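Local coordinates for protein GDP-perosamine synthase (Caulobacter crescentus, PDB 3BN1) that transfers an amino group from L-glutamate to GDP-4-keto-6-deoxy-D-mannose, using pyridoxal phosphate, to make GDP-perosamine for the O-antigen of lipopolysaccharide, at residues A65-L70 with V95-A100; T87-A92 with H321-M326. All coordinates share one frame; numbering follows the deposited sequence.

Interaction 1: residues A65-L70 with V95-A100; sequences ALHLAL and VTYCGA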
ATOM      1  N   ALA A  65      -1.931  -6.787   3.646  1.00  7.95           N
ATOM      2  CA  ALA A  65      -1.425  -7.951   4.329  1.00 17.67           C
ATOM      3  C   ALA A  65      -2.434  -9.053   4.048  1.00 15.23           C
ATOM      4  O   ALA A  65      -2.091 -10.149   3.572  1.00 12.98           O
ATOM      5  CB  ALA A  65      -1.372  -7.674   5.847  1.00  9.85           C
ATOM      6  N   LEU A  66      -3.696  -8.791   4.379  1.00  8.44           N
ATOM      7  CA  LEU A  66      -4.678  -9.814   4.112  1.00  3.50           C
ATOM      8  C   LEU A  66      -4.711 -10.238   2.651  1.00  4.84           C
ATOM      9  O   LEU A  66      -4.693 -11.419   2.321  1.00  7.88           O
ATOM     10  CB  LEU A  66      -6.044  -9.262   4.506  1.00  2.55           C
ATOM     11  CG  LEU A  66      -6.280  -9.346   6.014  1.00  7.37           C
ATOM     12  CD1 LEU A  66      -7.563  -8.508   6.445  1.00  7.60           C
ATOM     13  CD2 LEU A  66      -6.403 -10.805   6.460  1.00  8.27           C
ATOM     14  N   HIS A  67      -4.825  -9.258   1.759  1.00 10.18           N
ATOM     15  CA  HIS A  67      -4.847  -9.546   0.329  1.00 20.93           C
ATOM     16  C   HIS A  67      -3.631 -10.391  -0.040  1.00 33.16           C
ATOM     17  O   HIS A  67      -3.759 -11.437  -0.682  1.00 10.09           O
ATOM     18  CB  HIS A  67      -4.909  -8.230  -0.559  1.00 15.98           C
ATOM     19  CG  HIS A  67      -5.006  -8.484  -2.049  1.00 16.37           C
ATOM     20  ND1 HIS A  67      -4.584  -7.577  -3.005  1.00 17.37           N
ATOM     21  CD2 HIS A  67      -5.526  -9.535  -2.744  1.00 12.75           C
ATOM     22  CE1 HIS A  67      -4.806  -8.076  -4.218  1.00  2.10           C
ATOM     23  NE2 HIS A  67      -5.377  -9.264  -4.085  1.00  6.81           N
ATOM     24  N   LEU A  68      -2.454  -9.916   0.355  1.00  8.11           N
ATOM     25  CA  LEU A  68      -1.259 -10.632   0.022  1.00 10.13           C
ATOM     26  C   LEU A  68      -1.310 -12.090   0.511  1.00 11.13           C
ATOM     27  O   LEU A  68      -1.000 -13.032  -0.226  1.00  7.39           O
ATOM     28  CB  LEU A  68      -0.050  -9.919   0.643  1.00  4.86           C
ATOM     29  CG  LEU A  68       1.310 -10.580   0.397  1.00 20.01           C
ATOM     30  CD1 LEU A  68       1.594 -10.622  -1.133  1.00 11.83           C
ATOM     31  CD2 LEU A  68       2.340  -9.722   1.094  1.00  8.72           C
ATOM     32  N   ALA A  69      -1.649 -12.308   1.781  1.00 12.69           N
ATOM     33  CA  ALA A  69      -1.634 -13.695   2.285  1.00  9.89           C
ATOM     34  C   ALA A  69      -2.628 -14.604   1.522  1.00  9.15           C
ATOM     35  O   ALA A  69      -2.369 -15.790   1.231  1.00  7.31           O
ATOM     36  CB  ALA A  69      -1.974 -13.654   3.790  1.00 12.96           C
ATOM     37  N   LEU A  70      -3.813 -14.076   1.200  1.00 14.39           N
ATOM     38  CA  LEU A  70      -4.805 -14.909   0.502  1.00  6.91           C
ATOM     39  C   LEU A  70      -4.261 -15.286  -0.875  1.00 10.22           C
ATOM     40  O   LEU A  70      -4.378 -16.415  -1.354  1.00 12.10           O
ATOM     41  CB  LEU A  70      -6.064 -14.107   0.262  1.00 14.13           C
ATOM     42  CG  LEU A  70      -6.815 -13.881   1.567  1.00 10.29           C
ATOM     43  CD1 LEU A  70      -7.932 -12.835   1.439  1.00  7.71           C
ATOM     44  CD2 LEU A  70      -7.317 -15.198   2.251  1.00 15.44           C
ATOM     45  N   VAL A  95     -10.936 -10.799   0.432  1.00 10.47           N
ATOM     46  CA  VAL A  95     -11.346 -12.001  -0.296  1.00  8.09           C
ATOM     47  C   VAL A  95     -11.894 -11.533  -1.645  1.00  9.82           C
ATOM     48  O   VAL A  95     -11.572 -12.059  -2.724  1.00 11.94           O
ATOM     49  CB  VAL A  95     -12.438 -12.754   0.516  1.00  7.93           C
ATOM     50  CG1 VAL A  95     -13.167 -13.889  -0.239  1.00  5.08           C
ATOM     51  CG2 VAL A  95     -11.886 -13.171   1.874  1.00  6.51           C
ATOM     52  N   THR A  96     -12.644 -10.454  -1.536  1.00  8.92           N
ATOM     53  CA  THR A  96     -13.214  -9.886  -2.711  1.00  9.69           C
ATOM     54  C   THR A  96     -12.134  -9.566  -3.692  1.00  7.87           C
ATOM     55  O   THR A  96     -12.321  -9.797  -4.866  1.00  6.99           O
ATOM     56  CB  THR A  96     -13.987  -8.637  -2.370  1.00 17.60           C
ATOM     57  OG1 THR A  96     -15.211  -9.074  -1.775  1.00  8.68           O
ATOM     58  CG2 THR A  96     -14.424  -7.894  -3.665  1.00 17.27           C
ATOM     59  N   TYR A  97     -11.030  -9.000  -3.224  1.00 10.15           N
ATOM     60  CA  TYR A  97      -9.996  -8.620  -4.154  1.00  7.30           C
ATOM     61  C   TYR A  97      -9.443  -9.849  -4.865  1.00  8.39           C
ATOM     62  O   TYR A  97      -8.879  -9.731  -5.971  1.00  7.14           O
ATOM     63  CB  TYR A  97      -8.824  -8.001  -3.450  1.00  1.31           C
ATOM     64  CG  TYR A  97      -9.032  -6.793  -2.581  1.00 12.18           C
ATOM     65  CD1 TYR A  97     -10.056  -5.891  -2.796  1.00 13.63           C
ATOM     66  CD2 TYR A  97      -8.175  -6.569  -1.509  1.00  9.11           C
ATOM     67  CE1 TYR A  97     -10.243  -4.769  -1.927  1.00  4.99           C
ATOM     68  CE2 TYR A  97      -8.338  -5.496  -0.678  1.00  7.47           C
ATOM     69  CZ  TYR A  97      -9.316  -4.544  -0.926  1.00  6.42           C
ATOM     70  OH  TYR A  97      -9.433  -3.432  -0.117  1.00 14.04           O
ATOM     71  N   CYS A  98      -9.553 -11.023  -4.248  1.00  7.32           N
ATOM     72  CA  CYS A  98      -9.012 -12.222  -4.924  1.00  9.47           C
ATOM     73  C   CYS A  98      -9.964 -12.650  -6.001  1.00 19.44           C
ATOM     74  O   CYS A  98      -9.613 -13.472  -6.824  1.00 20.14           O
ATOM     75  CB  CYS A  98      -8.831 -13.410  -3.969  1.00  7.43           C
ATOM     76  SG  CYS A  98      -7.647 -12.950  -2.671  1.00 15.00           S
ATOM     77  N   GLY A  99     -11.165 -12.092  -5.995  1.00  9.67           N
ATOM     78  CA  GLY A  99     -12.197 -12.493  -6.946  1.00  6.67           C
ATOM     79  C   GLY A  99     -12.846 -13.727  -6.293  1.00  5.19           C
ATOM     80  O   GLY A  99     -13.555 -14.515  -6.954  1.00 13.68           O
ATOM     81  N   ALA A 100     -12.621 -13.906  -4.995  1.00 14.21           N
ATOM     82  CA  ALA A 100     -13.253 -15.024  -4.307  1.00  9.75           C
ATOM     83  C   ALA A 100     -14.504 -14.501  -3.568  1.00  6.58           C
ATOM     84  O   ALA A 100     -14.801 -13.273  -3.528  1.00 14.10           O
ATOM     85  CB  ALA A 100     -12.274 -15.630  -3.309  1.00 11.74           C
TER
HETATM   86  O   HOH W   1      -5.957 -10.402  -6.321  1.00 10.36           O
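Helices 62-72 and 90-98 meet where H67 and L70 face V95, Y97 and C98. The backbones are closest at H67 and Y97, whose CA atoms are 6.9 Å apart. The H67 ring carries much of the contact. Its CG is anti to the backbone N (chi1 -177°), which puts CG on the side of Y97. Y97 CB sits over one face of this ring, 3.8 Å from the centroid, as a CH-pi contact. The phenol ring follows with its edge toward the same imidazole. Y97 CD2 comes to 3.7 Å from H67 CG, and the planes stand at 72°, a T-shaped pair. C98 SG lies at the edge of the imidazole.

Both helices belong to the large domain of the aspartate aminotransferase fold, which is built on a mixed seven-stranded sheet. Helix 62-72 also packs on strands 155-159 and 179-183 of that sheet. At the end of helix 90-98, G99 has positive phi and forms a Schellman motif, with A100 N bonded to V95 O and G99 N to T96 O.

L70 packs against C98 and V95. Its CB touches C98 SG at 3.5 Å, and its CD1 reaches V95 CG2 at 4.0 Å. A water in the plane of the imidazole joins H67 NE2 (2.6 Å) to Y97 O, to which it donates. The other polar ends are held elsewhere: H67 ND1 bonds to Y232 OH, and Y97 OH bonds to G229 O of the second subunit.

Interaction 2: residues T87-A92 with H321-M326; sequences TYIASA and HPMHIM. With AKG (2-oxoglutaric acid), chain G.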
ATOM      1  N   THR A  87     -17.120  -7.851  11.699  1.00 13.67           N
ATOM      2  CA  THR A  87     -15.670  -7.585  11.532  1.00  5.69           C
ATOM      3  C   THR A  87     -15.499  -6.246  10.804  1.00  4.00           C
ATOM      4  O   THR A  87     -16.476  -5.667  10.281  1.00  7.42           O
ATOM      5  CB  THR A  87     -14.909  -8.700  10.748  1.00 14.59           C
ATOM      6  OG1 THR A  87     -13.500  -8.405  10.700  1.00  5.67           O
ATOM      7  CG2 THR A  87     -15.395  -8.845   9.309  1.00  8.42           C
ATOM      8  N   TYR A  88     -14.244  -5.831  10.696  1.00 11.67           N
ATOM      9  CA  TYR A  88     -13.891  -4.658   9.929  1.00  7.87           C
ATOM     10  C   TYR A  88     -13.911  -5.126   8.452  1.00  1.81           C
ATOM     11  O   TYR A  88     -13.533  -6.238   8.105  1.00  7.26           O
ATOM     12  CB  TYR A  88     -12.501  -4.157  10.325  1.00  6.53           C
ATOM     13  CG  TYR A  88     -12.177  -2.966   9.475  1.00 13.05           C
ATOM     14  CD1 TYR A  88     -12.972  -1.811   9.541  1.00 13.28           C
ATOM     15  CD2 TYR A  88     -11.110  -3.031   8.568  1.00 15.43           C
ATOM     16  CE1 TYR A  88     -12.644  -0.714   8.806  1.00  4.70           C
ATOM     17  CE2 TYR A  88     -10.784  -1.953   7.829  1.00  9.24           C
ATOM     18  CZ  TYR A  88     -11.577  -0.835   7.907  1.00 10.90           C
ATOM     19  OH  TYR A  88     -11.272   0.211   7.085  1.00 11.98           O
ATOM     20  N   ILE A  89     -14.406  -4.262   7.577  1.00 11.30           N
ATOM     21  CA  ILE A  89     -14.709  -4.665   6.243  1.00  6.06           C
ATOM     22  C   ILE A  89     -13.554  -5.156   5.414  1.00  7.82           C
ATOM     23  O   ILE A  89     -13.783  -5.885   4.428  1.00 13.89           O
ATOM     24  CB  ILE A  89     -15.323  -3.532   5.470  1.00  5.27           C
ATOM     25  CG1 ILE A  89     -16.097  -4.068   4.256  1.00  8.62           C
ATOM     26  CG2 ILE A  89     -14.232  -2.495   5.197  1.00  4.57           C
ATOM     27  CD1 ILE A  89     -17.020  -2.996   3.618  1.00  7.17           C
ATOM     28  N   ALA A  90     -12.336  -4.768   5.821  1.00  5.98           N
ATOM     29  CA  ALA A  90     -11.139  -5.213   5.130  1.00  7.41           C
ATOM     30  C   ALA A  90     -11.088  -6.735   5.137  1.00  4.30           C
ATOM     31  O   ALA A  90     -10.566  -7.309   4.162  1.00  8.35           O
ATOM     32  CB  ALA A  90      -9.851  -4.594   5.744  1.00  8.35           C
ATOM     33  N   SER A  91     -11.699  -7.391   6.135  1.00  3.88           N
ATOM     34  CA  SER A  91     -11.638  -8.849   6.184  1.00 22.89           C
ATOM     35  C   SER A  91     -12.282  -9.449   4.945  1.00 15.26           C
ATOM     36  O   SER A  91     -11.838 -10.475   4.391  1.00  8.84           O
ATOM     37  CB  SER A  91     -12.438  -9.391   7.386  1.00 12.80           C
ATOM     38  OG  SER A  91     -11.962  -8.791   8.567  1.00 14.72           O
ATOM     39  N   ALA A  92     -13.448  -8.906   4.630  1.00  7.07           N
ATOM     40  CA  ALA A  92     -14.220  -9.424   3.489  1.00  1.11           C
ATOM     41  C   ALA A  92     -13.649  -8.867   2.225  1.00  7.26           C
ATOM     42  O   ALA A  92     -13.624  -9.582   1.224  1.00  5.09           O
ATOM     43  CB  ALA A  92     -15.710  -8.997   3.625  1.00 13.26           C
ATOM     44  N   HIS A 321     -20.374  -2.522  11.911  1.00 12.46           N
ATOM     45  CA  HIS A 321     -21.671  -2.900  11.336  1.00 10.93           C
ATOM     46  C   HIS A 321     -21.442  -4.211  10.667  1.00 12.25           C
ATOM     47  O   HIS A 321     -20.469  -4.331   9.923  1.00  9.69           O
ATOM     48  CB  HIS A 321     -22.153  -1.918  10.235  1.00  9.90           C
ATOM     49  CG  HIS A 321     -22.340  -0.523  10.716  1.00 16.97           C
ATOM     50  ND1 HIS A 321     -22.839  -0.235  11.970  1.00 66.20           N
ATOM     51  CD2 HIS A 321     -22.043   0.668  10.143  1.00 27.97           C
ATOM     52  CE1 HIS A 321     -22.835   1.073  12.155  1.00 30.81           C
ATOM     53  NE2 HIS A 321     -22.378   1.646  11.055  1.00 28.03           N
ATOM     54  N   PRO A 322     -22.368  -5.159  10.848  1.00 14.38           N
ATOM     55  CA  PRO A 322     -22.213  -6.437  10.182  1.00  6.67           C
ATOM     56  C   PRO A 322     -22.106  -6.194   8.655  1.00  3.80           C
ATOM     57  O   PRO A 322     -22.819  -5.360   8.092  1.00 12.79           O
ATOM     58  CB  PRO A 322     -23.509  -7.164  10.559  1.00  9.92           C
ATOM     59  CG  PRO A 322     -23.851  -6.669  11.927  1.00  9.40           C
ATOM     60  CD  PRO A 322     -23.449  -5.191  11.868  1.00  8.78           C
ATOM     61  N   MET A 323     -21.273  -6.971   7.986  1.00  9.96           N
ATOM     62  CA  MET A 323     -21.094  -6.773   6.541  1.00 12.72           C
ATOM     63  C   MET A 323     -22.404  -6.806   5.785  1.00 17.31           C
ATOM     64  O   MET A 323     -22.619  -6.094   4.810  1.00 15.23           O
ATOM     65  CB  MET A 323     -20.360  -7.986   5.944  1.00  8.28           C
ATOM     66  CG  MET A 323     -18.955  -8.177   6.519  1.00 22.57           C
ATOM     67  SD  MET A 323     -17.775  -6.871   6.106  1.00 21.01           S
ATOM     68  CE  MET A 323     -18.342  -5.486   7.382  1.00 11.03           C
ATOM     69  N   HIS A 324     -23.181  -7.825   6.115  1.00  7.29           N
ATOM     70  CA  HIS A 324     -24.394  -8.095   5.354  1.00  6.21           C
ATOM     71  C   HIS A 324     -25.398  -6.958   5.460  1.00 11.55           C
ATOM     72  O   HIS A 324     -26.465  -7.008   4.853  1.00 12.31           O
ATOM     73  CB  HIS A 324     -24.987  -9.541   5.719  1.00  9.88           C
ATOM     74  CG  HIS A 324     -25.638  -9.613   7.068  1.00  7.56           C
ATOM     75  ND1 HIS A 324     -24.910  -9.511   8.237  1.00 12.74           N
ATOM     76  CD2 HIS A 324     -26.945  -9.665   7.445  1.00 11.80           C
ATOM     77  CE1 HIS A 324     -25.734  -9.535   9.273  1.00  6.73           C
ATOM     78  NE2 HIS A 324     -26.978  -9.624   8.820  1.00 12.29           N
ATOM     79  N   ILE A 325     -25.115  -5.959   6.294  1.00  4.77           N
ATOM     80  CA  ILE A 325     -26.123  -4.907   6.396  1.00 17.81           C
ATOM     81  C   ILE A 325     -25.598  -3.694   5.665  1.00 44.81           C
ATOM     82  O   ILE A 325     -26.261  -2.680   5.647  1.00 14.45           O
ATOM     83  CB  ILE A 325     -26.607  -4.492   7.808  1.00 19.61           C
ATOM     84  CG1 ILE A 325     -25.521  -3.726   8.555  1.00 21.66           C
ATOM     85  CG2 ILE A 325     -26.965  -5.683   8.635  1.00 15.70           C
ATOM     86  CD1 ILE A 325     -26.005  -3.040   9.905  1.00 12.72           C
ATOM     87  N   MET A 326     -24.426  -3.785   5.054  1.00 16.16           N
ATOM     88  CA  MET A 326     -23.961  -2.630   4.309  1.00  7.40           C
ATOM     89  C   MET A 326     -24.014  -2.933   2.818  1.00 22.51           C
ATOM     90  O   MET A 326     -23.950  -4.092   2.468  1.00 18.05           O
ATOM     91  CB  MET A 326     -22.585  -2.175   4.783  1.00 13.35           C
ATOM     92  CG  MET A 326     -22.635  -1.611   6.183  1.00 14.17           C
ATOM     93  SD  MET A 326     -21.074  -0.996   6.681  1.00 12.30           S
ATOM     94  CE  MET A 326     -20.081  -2.467   6.778  1.00 13.78           C
TER
HETATM   95  C1  AKG G 374     -10.820   1.339  12.861  1.00 43.32           C
HETATM   96  O1  AKG G 374     -11.325   2.463  12.596  1.00 99.89           O
HETATM   97  O2  AKG G 374     -11.024   0.777  13.965  1.00 99.89           O
HETATM   98  C2  AKG G 374      -9.958   0.671  11.864  1.00 45.47           C
HETATM   99  O5  AKG G 374      -9.375  -0.353  12.163  1.00 53.97           O
HETATM  100  C3  AKG G 374      -9.878   1.291  10.484  1.00 29.63           C
HETATM  101  C4  AKG G 374      -8.827   0.610   9.635  1.00 24.02           C
HETATM  102  C5  AKG G 374      -8.479   1.516   8.485  1.00 16.59           C
HETATM  103  O3  AKG G 374      -7.656   1.084   7.634  1.00 20.44           O
HETATM  104  O4  AKG G 374      -9.097   2.742   8.357  1.00 26.46           O
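M323 reaches across to T87, I89 and A92 and supplies the main bump of this contact. Its side chain is bent at chi2 (-66°) and chi3 (78°), the second turn setting CE toward segment 87-92. The sulfur rests in a shallow hollow formed by I89 and A92. M323 SD is 3.8 Å from I89 CG1 and 3.9 Å from A92 CB. The methyl turns to the T87 carbonyl: M323 CE lies 3.5 Å from T87 O and also near I89 CA. I89 is the matching bump. Its CG1 is anti to the backbone N (chi1 -160°), and the side chain crosses that of M323 obliquely. Its tip then meets the second methionine more loosely, with I89 CD1 4.4 Å from M326 CE. The two methionines thus touch different parts of one isoleucine. F225 of the second subunit also packs on I89, and W224 of that subunit packs on M326.

Polar atoms on the 87-92 side are tied together. T87 OG1 and S91 OG are hydrogen-bonded at 2.7 Å, and S91 N donates to Y88 O. S91 OG also bonds to D159 OD2.

Y88 directs CB away from segment 321-326, and its ring lies against the ligand, with AKG C2 over one face. Y88 OH is 3.4 Å from AKG C5, and Y88 CZ is 3.6 Å from AKG C4. The loop leading into helix 90-98 therefore packs on M323 through I89 and on 2-oxoglutarate through Y88, as one wall of the active-site pocket of this fold type I aminotransferase.

Interactions 1 and 2 share helix 90-98. Interaction 2 uses its start and interaction 1 its end, and their centres are 15 Å apart. They also touch directly: L66 CD1 packs 4.0 Å from A90 O and 4.1 Å from S91 CA. Interaction 2 reaches the pocket itself through Y88. Interaction 1 stays further off: the side chain of Y97 is about 9 Å from the bound AKG (2-oxoglutaric acid), nearest atoms. Both contacts border the second subunit, which also gives Q215 NE2 and R233 NH1 to the ligand. Y88, just ahead of helix 90-98, meets the ligand, while Y97 near the end of that helix packs on the second subunit, consistent with an active site shared between the subunits.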